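Local coordinates for 3-oxoacyl-(Acyl-carrier protein) synthase (Burkholderia xenovorans, PDB 4EFI) that probably catalyses the condensation that forms a 3-oxoacyl-[acyl-carrier-protein], as a thiolase-fold enzyme of the 3-oxoacyl-ACP synthase III family, at residues R203-P208 against F330-S335; D220-G225 against C230-G235; K315-L318 against T322-L325; D265-H270 against A284-E289. All blocks are in the same frame, centred on the assembly; numbering follows the deposited sequence. Where two conformers were deposited one is given.

Contact 1 (R203-P208 against F330-S335); sequences RNLIVP and FGVGYS
The forked end of Leu-205 straddles one methyl of Val-332 in the conformer described here, one of two for this valine: CG2 of Val-332 lies 3.7 Å from Leu-205 CD2, and Leu-205 CD1 is hardly farther. The two side chains meet at about a right angle. Because CG1 of this conformer is anti to the backbone N (chi1 178°), it is CG2, beside that nitrogen, that faces the leucine. The short beta-branched valine puts a methyl against Leu-205 without a long side chain leaving the turn. Next to this pair, ND2 of Asn-204 donates to Tyr-334 OH over 2.9 Å. The bond is bent (143°), and the hydroxyl sits 25° out of the amide plane. The long tyrosine carries its oxygen across from the turn, while its ring stacks on Phe-241; the other amide atom, OD1, accepts from Arg-222. A water bridges Leu-205 O and Gly-333 N, 2.9 Å from each, accepting from Gly-333 N. Backbone bonds pair Gly-331 with Ser-335 in both directions, and a cis peptide joins Gly-333 to Tyr-334. Both glycines adopt backbone angles at which a side chain would strike the preceding carbonyl. The 330-335 segment is thus a tight beta-hairpin turn, joining strands 323-331 and 335-343 in the C-terminal half of the thiolase fold.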
loop_
_atom_site.group_PDB
_atom_site.type_symbol
_atom_site.label_atom_id
_atom_site.label_comp_id
_atom_site.label_asym_id
_atom_site.label_seq_id
_atom_site.Cartn_x
_atom_site.Cartn_y
_atom_site.Cartn_z
ATOM N N ARG A 203 -1.598 10.979 -16.665
ATOM C CA ARG A 203 -1.523 10.233 -17.923
ATOM C C ARG A 203 -0.395 9.196 -17.962
ATOM O O ARG A 203 -0.302 8.437 -18.920
ATOM C CB ARG A 203 -1.380 11.197 -19.109
ATOM C CG ARG A 203 -0.013 11.830 -19.209
ATOM C CD ARG A 203 0.031 12.966 -20.240
ATOM N NE ARG A 203 -0.339 12.552 -21.595
ATOM C CZ ARG A 203 0.516 12.145 -22.527
ATOM N NH1 ARG A 203 1.814 12.070 -22.272
ATOM N NH2 ARG A 203 0.073 11.809 -23.730
ATOM N N ASN A 204 0.449 9.150 -16.931
ATOM C CA ASN A 204 1.566 8.202 -16.908
ATOM C C ASN A 204 1.274 6.917 -16.126
ATOM O O ASN A 204 2.047 5.965 -16.182
ATOM C CB ASN A 204 2.826 8.887 -16.374
ATOM C CG ASN A 204 3.277 9.990 -17.276
ATOM O OD1 ASN A 204 3.095 9.916 -18.490
ATOM N ND2 ASN A 204 3.855 11.040 -16.700
ATOM N N LEU A 205 0.154 6.890 -15.421
ATOM C CA LEU A 205 -0.250 5.712 -14.656
ATOM C C LEU A 205 -1.756 5.825 -14.511
ATOM O O LEU A 205 -2.282 6.600 -13.691
ATOM C CB LEU A 205 0.450 5.679 -13.291
ATOM C CG LEU A 205 0.967 4.314 -12.838
ATOM C CD1 LEU A 205 1.788 4.423 -11.538
ATOM C CD2 LEU A 205 -0.197 3.346 -12.692
ATOM N N ILE A 206 -2.465 5.072 -15.356
ATOM C CA ILE A 206 -3.868 5.338 -15.600
ATOM C C ILE A 206 -4.561 4.100 -16.175
ATOM O O ILE A 206 -3.950 3.330 -16.896
ATOM C CB ILE A 206 -4.030 6.574 -16.558
ATOM C CG1 ILE A 206 -5.505 6.930 -16.768
ATOM C CG2 ILE A 206 -3.350 6.335 -17.885
ATOM C CD1 ILE A 206 -5.697 8.357 -17.262
ATOM N N VAL A 207 -5.839 3.941 -15.822
ATOM C CA VAL A 207 -6.726 3.022 -16.550
ATOM C C VAL A 207 -7.606 3.909 -17.465
ATOM O O VAL A 207 -8.469 4.642 -16.982
ATOM C CB VAL A 207 -7.591 2.191 -15.583
ATOM C CG1 VAL A 207 -8.576 1.335 -16.345
ATOM C CG2 VAL A 207 -6.702 1.315 -14.716
ATOM N N PRO A 208 -7.359 3.912 -18.770
ATOM C CA PRO A 208 -8.037 4.893 -19.627
ATOM C C PRO A 208 -9.564 4.818 -19.608
ATOM O O PRO A 208 -10.220 5.875 -19.573
ATOM C CB PRO A 208 -7.479 4.572 -21.014
ATOM C CG PRO A 208 -6.078 4.120 -20.714
ATOM C CD PRO A 208 -6.265 3.240 -19.500
ATOM N N PHE A 330 4.662 5.907 -3.027
ATOM C CA PHE A 330 4.692 6.769 -4.196
ATOM C C PHE A 330 4.016 6.058 -5.359
ATOM O O PHE A 330 3.996 4.833 -5.412
ATOM C CB PHE A 330 6.147 7.070 -4.552
ATOM C CG PHE A 330 7.043 5.876 -4.426
ATOM C CD1 PHE A 330 7.534 5.491 -3.192
ATOM C CD2 PHE A 330 7.368 5.120 -5.538
ATOM C CE1 PHE A 330 8.346 4.383 -3.071
ATOM C CE2 PHE A 330 8.181 4.010 -5.421
ATOM C CZ PHE A 330 8.670 3.642 -4.186
ATOM N N GLY A 331 3.491 6.824 -6.306
ATOM C CA GLY A 331 2.859 6.243 -7.476
ATOM C C GLY A 331 1.721 7.089 -8.009
ATOM O O GLY A 331 1.900 8.269 -8.286
ATOM N N VAL A 332 0.699 6.317 -8.340
ATOM C CA VAL A 332 -0.482 6.820 -9.036
ATOM C C VAL A 332 -0.890 8.210 -8.545
ATOM O O VAL A 332 -1.021 8.426 -7.350
ATOM C CB VAL A 332 -1.690 5.858 -8.853
ATOM C CG1 VAL A 332 -2.922 6.406 -9.529
ATOM C CG2 VAL A 332 -1.412 4.506 -9.426
ATOM N N GLY A 333 -1.119 9.134 -9.471
ATOM C CA GLY A 333 -1.662 10.436 -9.129
ATOM C C GLY A 333 -1.175 11.543 -10.047
ATOM O O GLY A 333 -1.967 12.136 -10.766
ATOM N N TYR A 334 0.127 11.839 -10.048
ATOM C CA TYR A 334 1.110 11.310 -9.102
ATOM C C TYR A 334 0.824 11.697 -7.665
ATOM O O TYR A 334 0.313 12.786 -7.381
ATOM C CB TYR A 334 2.492 11.869 -9.423
ATOM C CG TYR A 334 3.141 11.430 -10.704
ATOM C CD1 TYR A 334 2.936 10.157 -11.234
ATOM C CD2 TYR A 334 4.022 12.275 -11.346
ATOM C CE1 TYR A 334 3.585 9.762 -12.403
ATOM C CE2 TYR A 334 4.679 11.877 -12.510
ATOM C CZ TYR A 334 4.456 10.628 -13.014
ATOM O OH TYR A 334 5.105 10.229 -14.173
ATOM N N SER A 335 1.246 10.840 -6.750
ATOM C CA SER A 335 1.081 11.064 -5.337
ATOM C C SER A 335 2.278 10.445 -4.619
ATOM O O SER A 335 2.800 9.411 -5.051
ATOM C CB SER A 335 -0.250 10.443 -4.899
ATOM O OG SER A 335 -0.476 10.642 -3.518
HETATM O O HOH W 1 -0.896 8.732 -12.333
#

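Contact 2 (D220-G225 against C230-G235); sequences DERMAG and CLFMDG
Phe-232 is met over one face by Met-223 and at its edge by Arg-222. The methyl CE of Met-223 lies 3.9 Å from the centroid of the Phe-232 ring and 18° off its normal, a CH-pi contact within a Met-aromatic pair. The slim, flexible thioether stays extended beyond CG, and so its end can lie on a flat ring. At the ring's rim, CE2 of Phe-232 sits over a face of the Arg-222 guanidinium, 3.7 Å from NH1; the two planes are 66° apart, so this is no parallel stack. The same NH1 of Arg-222 makes a salt-bridge hydrogen bond to OD2 of Asp-234 at 2.9 Å, in the guanidinium plane and on the anti lone pair of the carboxylate oxygen. Phe-232 and Met-233 form a short strand, antiparallel to 205-206, and Asp-234 ends it as the N-cap of helix 235-257, its OD1 accepting from Glu-237 N. Behind the arginine, Asp-220 extends the salt-bridge network and fixes the rotation of the guanidinium side-on. Arg-222 NE meets Asp-220 OD1 at 3.0 Å. Arg-222 NH2 meets Asp-220 OD2 at 2.8 Å, and both bonds use syn lone pairs. The chain of Arg-222 bends at chi3 (-62°) to present this edge. Asp-220 OD1 also accepts from the backbone N of Arg-222, closing an Asx turn. Arg-203 O takes a further bond from NH2, and Tyr-215 OH bonds to OD2 of Asp-220.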
loop_
_atom_site.group_PDB
_atom_site.type_symbol
_atom_site.label_atom_id
_atom_site.label_comp_id
_atom_site.label_asym_id
_atom_site.label_seq_id
_atom_site.Cartn_x
_atom_site.Cartn_y
_atom_site.Cartn_z
ATOM N N ASP A 220 -3.162 8.996 -28.178
ATOM C CA ASP A 220 -1.923 8.842 -27.420
ATOM C C ASP A 220 -1.087 7.722 -28.040
ATOM O O ASP A 220 -1.398 6.542 -27.873
ATOM C CB ASP A 220 -2.281 8.503 -25.970
ATOM C CG ASP A 220 -1.083 8.494 -25.035
ATOM O OD1 ASP A 220 0.064 8.310 -25.519
ATOM O OD2 ASP A 220 -1.310 8.626 -23.811
ATOM N N GLU A 221 -0.034 8.087 -28.763
ATOM C CA GLU A 221 0.804 7.114 -29.465
ATOM C C GLU A 221 1.337 6.011 -28.562
ATOM O O GLU A 221 1.545 4.889 -29.011
ATOM C CB GLU A 221 1.976 7.827 -30.163
ATOM N N ARG A 222 1.532 6.307 -27.279
ATOM C CA ARG A 222 2.121 5.335 -26.371
ATOM C C ARG A 222 1.181 4.172 -26.140
ATOM O O ARG A 222 1.609 3.118 -25.657
ATOM C CB ARG A 222 2.443 5.968 -25.016
ATOM C CG ARG A 222 3.288 7.221 -25.069
ATOM C CD ARG A 222 3.369 7.841 -23.679
ATOM N NE ARG A 222 2.042 8.235 -23.218
ATOM C CZ ARG A 222 1.729 8.510 -21.956
ATOM N NH1 ARG A 222 2.654 8.438 -21.005
ATOM N NH2 ARG A 222 0.493 8.862 -21.629
ATOM N N MET A 223 -0.101 4.365 -26.456
ATOM C CA MET A 223 -1.124 3.359 -26.157
ATOM C C MET A 223 -1.527 2.493 -27.366
ATOM O O MET A 223 -2.484 1.720 -27.275
ATOM C CB MET A 223 -2.352 4.037 -25.530
ATOM C CG MET A 223 -2.027 4.779 -24.255
ATOM S SD MET A 223 -3.499 5.380 -23.433
ATOM C CE MET A 223 -2.743 6.124 -21.992
ATOM N N ALA A 224 -0.798 2.601 -28.480
ATOM C CA ALA A 224 -1.037 1.761 -29.660
ATOM C C ALA A 224 -1.005 0.278 -29.280
ATOM O O ALA A 224 -0.049 -0.190 -28.660
ATOM C CB ALA A 224 0.010 2.043 -30.717
ATOM N N GLY A 225 -2.066 -0.445 -29.618
ATOM C CA GLY A 225 -2.127 -1.871 -29.341
ATOM C C GLY A 225 -2.418 -2.242 -27.894
ATOM O O GLY A 225 -2.416 -3.425 -27.551
ATOM N N CYS A 230 -7.537 -1.602 -19.384
ATOM C CA CYS A 230 -6.482 -2.114 -18.510
ATOM C C CYS A 230 -5.494 -1.038 -18.079
ATOM O O CYS A 230 -5.431 0.062 -18.643
ATOM C CB CYS A 230 -5.735 -3.240 -19.221
ATOM S SG CYS A 230 -6.797 -4.647 -19.707
ATOM N N LEU A 231 -4.710 -1.365 -17.075
ATOM C CA LEU A 231 -3.725 -0.462 -16.535
ATOM C C LEU A 231 -2.640 -0.156 -17.546
ATOM O O LEU A 231 -2.053 -1.057 -18.137
ATOM C CB LEU A 231 -3.103 -1.097 -15.288
ATOM C CG LEU A 231 -2.035 -0.286 -14.571
ATOM C CD1 LEU A 231 -2.626 0.963 -13.977
ATOM C CD2 LEU A 231 -1.367 -1.142 -13.475
ATOM N N PHE A 232 -2.385 1.143 -17.703
ATOM C CA PHE A 232 -1.274 1.665 -18.489
ATOM C C PHE A 232 -0.241 2.303 -17.571
ATOM O O PHE A 232 -0.577 3.064 -16.683
ATOM C CB PHE A 232 -1.776 2.716 -19.491
ATOM C CG PHE A 232 -0.666 3.437 -20.202
ATOM C CD1 PHE A 232 -0.092 2.890 -21.343
ATOM C CD2 PHE A 232 -0.170 4.641 -19.715
ATOM C CE1 PHE A 232 0.927 3.517 -21.984
ATOM C CE2 PHE A 232 0.863 5.278 -20.363
ATOM C CZ PHE A 232 1.412 4.719 -21.501
ATOM N N MET A 233 1.019 1.976 -17.803
ATOM C CA MET A 233 2.122 2.598 -17.088
ATOM C C MET A 233 3.203 3.033 -18.047
ATOM O O MET A 233 3.683 2.233 -18.859
ATOM C CB MET A 233 2.754 1.613 -16.104
ATOM C CG MET A 233 1.786 0.969 -15.187
ATOM S SD MET A 233 2.609 -0.180 -14.044
ATOM C CE MET A 233 3.614 0.947 -13.075
ATOM N N ASP A 234 3.608 4.294 -17.956
ATOM C CA ASP A 234 4.774 4.783 -18.688
ATOM C C ASP A 234 5.979 4.616 -17.773
ATOM O O ASP A 234 6.248 5.461 -16.920
ATOM C CB ASP A 234 4.596 6.263 -19.085
ATOM C CG ASP A 234 5.696 6.768 -20.001
ATOM O OD1 ASP A 234 6.849 6.352 -19.813
ATOM O OD2 ASP A 234 5.396 7.580 -20.907
ATOM N N GLY A 235 6.719 3.527 -17.963
ATOM C CA GLY A 235 7.771 3.163 -17.023
ATOM C C GLY A 235 8.883 4.184 -16.890
ATOM O O GLY A 235 9.370 4.433 -15.793
#

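Contact 3 (K315-L318 against T322-L325); sequences KDRL and TLQL
Leu-318 and Leu-323 lie at about a right angle to each other, and their ends meet: CD2 of Leu-318 is 3.6 Å from CD1 of Leu-323, while CG of Leu-318 stands 3.7 Å from that same methyl. One methyl of the strand residue thus fits against the outer end of the helix residue. In Leu-323 CG is anti to the carbonyl carbon (chi1 -59°), which directs its fork back at the helix, with CD1 toward Leu-318 and CD2 toward Arg-317. The arginine also crosses the leucine at roughly a right angle. Its chain folds at chi2 (-79°) and chi3, curling so that NH2 of Arg-317 comes 3.9 Å from CD2 of Leu-323. That is a loose, oblique approach; the polar end is engaged by Asp-265, with which NH2 forms a salt bridge. Leucine fills the buried side of this corner, whereas arginine suits the exposed side, where its CB lies near CD1 of Leu-323 and its charge meets an acid. The contact closes the short connection from helix 315-320 into strand 323-331. There Leu-318 also touches Val-343 of the neighbouring antiparallel strand 335-343, and Leu-323 touches Asp-265, just ahead of strand 266-269 on the other flank.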
loop_
_atom_site.group_PDB
_atom_site.type_symbol
_atom_site.label_atom_id
_atom_site.label_comp_id
_atom_site.label_asym_id
_atom_site.label_seq_id
_atom_site.Cartn_x
_atom_site.Cartn_y
_atom_site.Cartn_z
ATOM N N LYS A 315 7.164 -9.059 11.690
ATOM C CA LYS A 315 6.391 -9.701 12.759
ATOM C C LYS A 315 7.232 -10.072 13.973
ATOM O O LYS A 315 6.892 -9.738 15.110
ATOM C CB LYS A 315 5.700 -10.959 12.207
ATOM C CG LYS A 315 4.990 -11.828 13.245
ATOM C CD LYS A 315 4.268 -13.007 12.559
ATOM C CE LYS A 315 3.680 -13.997 13.545
ATOM N NZ LYS A 315 2.670 -13.368 14.441
ATOM N N ASP A 316 8.338 -10.760 13.750
ATOM C CA ASP A 316 9.107 -11.267 14.874
ATOM C C ASP A 316 9.794 -10.116 15.631
ATOM O O ASP A 316 9.840 -10.122 16.863
ATOM C CB ASP A 316 10.156 -12.301 14.428
ATOM C CG ASP A 316 9.543 -13.586 13.886
ATOM O OD1 ASP A 316 8.341 -13.842 14.097
ATOM O OD2 ASP A 316 10.289 -14.360 13.244
ATOM N N ARG A 317 10.326 -9.137 14.910
ATOM C CA ARG A 317 10.981 -7.991 15.553
ATOM C C ARG A 317 9.953 -7.155 16.344
ATOM O O ARG A 317 10.259 -6.686 17.439
ATOM C CB ARG A 317 11.714 -7.116 14.527
ATOM C CG ARG A 317 13.016 -7.723 13.942
ATOM C CD ARG A 317 14.215 -7.613 14.849
ATOM N NE ARG A 317 14.480 -6.218 15.182
ATOM C CZ ARG A 317 15.164 -5.373 14.421
ATOM N NH1 ARG A 317 15.690 -5.770 13.262
ATOM N NH2 ARG A 317 15.302 -4.120 14.822
ATOM N N LEU A 318 8.731 -7.008 15.815
ATOM C CA LEU A 318 7.701 -6.200 16.469
ATOM C C LEU A 318 7.194 -6.842 17.746
ATOM O O LEU A 318 6.703 -6.141 18.635
ATOM C CB LEU A 318 6.521 -5.947 15.541
ATOM C CG LEU A 318 6.746 -4.778 14.590
ATOM C CD1 LEU A 318 5.719 -4.810 13.460
ATOM C CD2 LEU A 318 6.683 -3.436 15.293
ATOM N N THR A 322 9.758 -1.953 20.474
ATOM C CA THR A 322 9.336 -0.770 19.746
ATOM C C THR A 322 10.334 -0.551 18.603
ATOM O O THR A 322 11.557 -0.533 18.832
ATOM C CB THR A 322 9.335 0.450 20.670
ATOM O OG1 THR A 322 8.470 0.212 21.788
ATOM C CG2 THR A 322 8.895 1.676 19.938
ATOM N N LEU A 323 9.821 -0.436 17.391
ATOM C CA LEU A 323 10.625 -0.179 16.204
ATOM C C LEU A 323 10.423 1.247 15.756
ATOM O O LEU A 323 9.304 1.757 15.763
ATOM C CB LEU A 323 10.233 -1.108 15.055
ATOM C CG LEU A 323 10.373 -2.614 15.329
ATOM C CD1 LEU A 323 10.107 -3.376 14.047
ATOM C CD2 LEU A 323 11.755 -2.981 15.898
ATOM N N GLN A 324 11.514 1.899 15.385
ATOM C CA GLN A 324 11.482 3.199 14.741
ATOM C C GLN A 324 11.396 2.957 13.253
ATOM O O GLN A 324 12.303 2.400 12.645
ATOM C CB GLN A 324 12.746 3.991 15.069
ATOM C CG GLN A 324 12.808 5.372 14.394
ATOM C CD GLN A 324 11.742 6.313 14.905
ATOM O OE1 GLN A 324 11.213 6.125 15.994
ATOM N NE2 GLN A 324 11.402 7.322 14.108
ATOM N N LEU A 325 10.281 3.344 12.660
ATOM C CA LEU A 325 10.044 3.073 11.258
ATOM C C LEU A 325 9.824 4.315 10.412
ATOM O O LEU A 325 9.177 5.279 10.847
ATOM C CB LEU A 325 8.787 2.209 11.120
ATOM C CG LEU A 325 8.837 0.866 11.870
ATOM C CD1 LEU A 325 7.514 0.146 11.758
ATOM C CD2 LEU A 325 9.945 0.008 11.326
#

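Contact 4 (D265-H270 against A284-E289); sequences DAFLFH and AGLPAE
With chi1 near -57°, Leu-286 sets its CG anti to the carbonyl carbon, and Phe-267 (-58°) and Phe-269 do likewise; the leucine's fork then reaches both rings. CD2 of Leu-286 sits over the centre of the Phe-267 ring, 3.9 Å from its centroid and only 10° off the normal, a well-aligned CH-pi contact. CD1 of Leu-286 lies against the base of Phe-267 and also meets the other phenylalanine, in the ring plane at the edge, 3.6 Å from CZ of Phe-269, the two side chains coming from opposite directions. The branched end of leucine suits this double task, because its diverging methyls can serve a face and an edge at once. Pro-287 adds a rigid margin, its CD 4.2 Å from CE2 of Phe-267. All of this is carbon against carbon, as befits three buried side chains. Residues 267 and 269 project from the same face of strand 266-269, where Phe-269 touches Val-246 and Val-250 of helix 235-257, whereas Leu-268 turns to helix 305-313 on the other face. Gly-285, with its positive phi, ends helix 274-283 in a Schellman motif and returns the chain toward the strand. The result is a beta-alpha unit of the C-terminal half of the thiolase fold: an outermost sheet strand, the helix that follows it, and a loop whose leucine folds back on the strand's aromatic face.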
loop_
_atom_site.group_PDB
_atom_site.type_symbol
_atom_site.label_atom_id
_atom_site.label_comp_id
_atom_site.label_asym_id
_atom_site.label_seq_id
_atom_site.Cartn_x
_atom_site.Cartn_y
_atom_site.Cartn_z
ATOM N N ASP A 265 14.908 1.268 12.556
ATOM C CA ASP A 265 14.950 -0.175 12.451
ATOM C C ASP A 265 14.652 -0.639 11.038
ATOM O O ASP A 265 15.132 -1.684 10.594
ATOM C CB ASP A 265 13.994 -0.801 13.468
ATOM C CG ASP A 265 14.460 -0.569 14.872
ATOM O OD1 ASP A 265 15.531 -1.117 15.225
ATOM O OD2 ASP A 265 13.849 0.224 15.625
ATOM N N ALA A 266 13.844 0.118 10.317
ATOM C CA ALA A 266 13.528 -0.211 8.931
ATOM C C ALA A 266 12.992 1.003 8.198
ATOM O O ALA A 266 12.318 1.857 8.783
ATOM C CB ALA A 266 12.523 -1.351 8.847
ATOM N N PHE A 267 13.262 1.024 6.896
ATOM C CA PHE A 267 12.692 1.962 5.940
ATOM C C PHE A 267 11.834 1.137 4.990
ATOM O O PHE A 267 12.356 0.342 4.208
ATOM C CB PHE A 267 13.806 2.669 5.166
ATOM C CG PHE A 267 14.782 3.414 6.063
ATOM C CD1 PHE A 267 14.472 4.661 6.590
ATOM C CD2 PHE A 267 15.993 2.846 6.398
ATOM C CE1 PHE A 267 15.381 5.323 7.422
ATOM C CE2 PHE A 267 16.876 3.499 7.218
ATOM C CZ PHE A 267 16.572 4.727 7.734
ATOM N N LEU A 268 10.522 1.325 5.081
ATOM C CA LEU A 268 9.540 0.508 4.373
ATOM C C LEU A 268 9.048 1.258 3.157
ATOM O O LEU A 268 8.320 2.247 3.305
ATOM C CB LEU A 268 8.385 0.221 5.317
ATOM C CG LEU A 268 8.793 -0.452 6.623
ATOM C CD1 LEU A 268 7.670 -0.382 7.626
ATOM C CD2 LEU A 268 9.173 -1.898 6.350
ATOM N N PHE A 269 9.451 0.813 1.974
ATOM C CA PHE A 269 9.046 1.435 0.727
ATOM C C PHE A 269 7.961 0.639 0.056
ATOM O O PHE A 269 7.956 -0.592 0.085
ATOM C CB PHE A 269 10.220 1.501 -0.249
ATOM C CG PHE A 269 11.254 2.536 0.103
ATOM C CD1 PHE A 269 12.216 2.267 1.056
ATOM C CD2 PHE A 269 11.249 3.783 -0.499
ATOM C CE1 PHE A 269 13.177 3.225 1.403
ATOM C CE2 PHE A 269 12.202 4.736 -0.163
ATOM C CZ PHE A 269 13.167 4.447 0.792
ATOM N N HIS A 270 7.078 1.337 -0.639
ATOM C CA HIS A 270 6.197 0.684 -1.575
ATOM C C HIS A 270 7.038 -0.176 -2.484
ATOM O O HIS A 270 8.078 0.275 -2.998
ATOM C CB HIS A 270 5.430 1.714 -2.382
ATOM C CG HIS A 270 4.804 1.154 -3.626
ATOM N ND1 HIS A 270 3.963 0.110 -3.599
ATOM C CD2 HIS A 270 4.941 1.516 -4.959
ATOM C CE1 HIS A 270 3.572 -0.178 -4.848
ATOM N NE2 HIS A 270 4.171 0.683 -5.679
ATOM N N ALA A 284 19.180 7.711 -1.629
ATOM C CA ALA A 284 18.832 8.265 -0.317
ATOM C C ALA A 284 19.863 7.910 0.752
ATOM O O ALA A 284 19.698 8.254 1.920
ATOM C CB ALA A 284 17.455 7.787 0.111
ATOM N N GLY A 285 20.925 7.218 0.357
ATOM C CA GLY A 285 21.977 6.841 1.286
ATOM C C GLY A 285 21.486 5.986 2.437
ATOM O O GLY A 285 21.907 6.147 3.584
ATOM N N LEU A 286 20.580 5.068 2.133
ATOM C CA LEU A 286 20.033 4.201 3.148
ATOM C C LEU A 286 20.715 2.861 3.098
ATOM O O LEU A 286 20.991 2.334 2.025
ATOM C CB LEU A 286 18.527 3.993 2.951
ATOM C CG LEU A 286 17.657 5.246 2.936
ATOM C CD1 LEU A 286 16.216 4.829 2.673
ATOM C CD2 LEU A 286 17.757 6.023 4.225
ATOM N N PRO A 287 20.982 2.291 4.269
ATOM C CA PRO A 287 21.609 0.973 4.349
ATOM C C PRO A 287 20.663 -0.124 3.848
ATOM O O PRO A 287 19.562 -0.303 4.370
ATOM C CB PRO A 287 21.933 0.831 5.849
ATOM C CG PRO A 287 20.962 1.769 6.531
ATOM C CD PRO A 287 20.711 2.887 5.592
ATOM N N ALA A 288 21.092 -0.862 2.832
ATOM C CA ALA A 288 20.227 -1.799 2.129
ATOM C C ALA A 288 19.631 -2.874 3.034
ATOM O O ALA A 288 18.485 -3.295 2.849
ATOM C CB ALA A 288 20.969 -2.434 0.963
ATOM N N GLU A 289 20.377 -3.311 4.039
ATOM C CA GLU A 289 19.854 -4.340 4.927
ATOM C C GLU A 289 18.666 -3.832 5.766
ATOM O O GLU A 289 17.867 -4.616 6.275
ATOM C CB GLU A 289 20.969 -4.900 5.820
ATOM C CG GLU A 289 21.374 -4.024 7.004
ATOM C CD GLU A 289 22.273 -2.856 6.661
ATOM O OE1 GLU A 289 22.607 -2.612 5.473
ATOM O OE2 GLU A 289 22.658 -2.163 7.624
#

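In the fold
Contact 1 closes the widest loop, and the other three follow within it: contact 2, then contact 4, then contact 3. Contacts 1 and 2, with centres about 12 Å apart, share the two-stranded sheet 205-206/232-233 and touch directly. Contacts 3 and 4, centres about 14 Å apart, meet at the opening of neighbouring parallel strands 323-331 and 266-269, where Asp-265 bonds to Gln-324 and Arg-317. Strand 323-331 runs on from contact 3 to contact 1, about 31 Å between centres and across the chain's centre, and there Phe-330 packs on His-270 and Phe-269 of contact 4. His-270 also touches Cys-128 and Asn-300, residue types consistent with a synthase III active site. Contacts 2 and 3 are farthest apart, about 40 Å between centres.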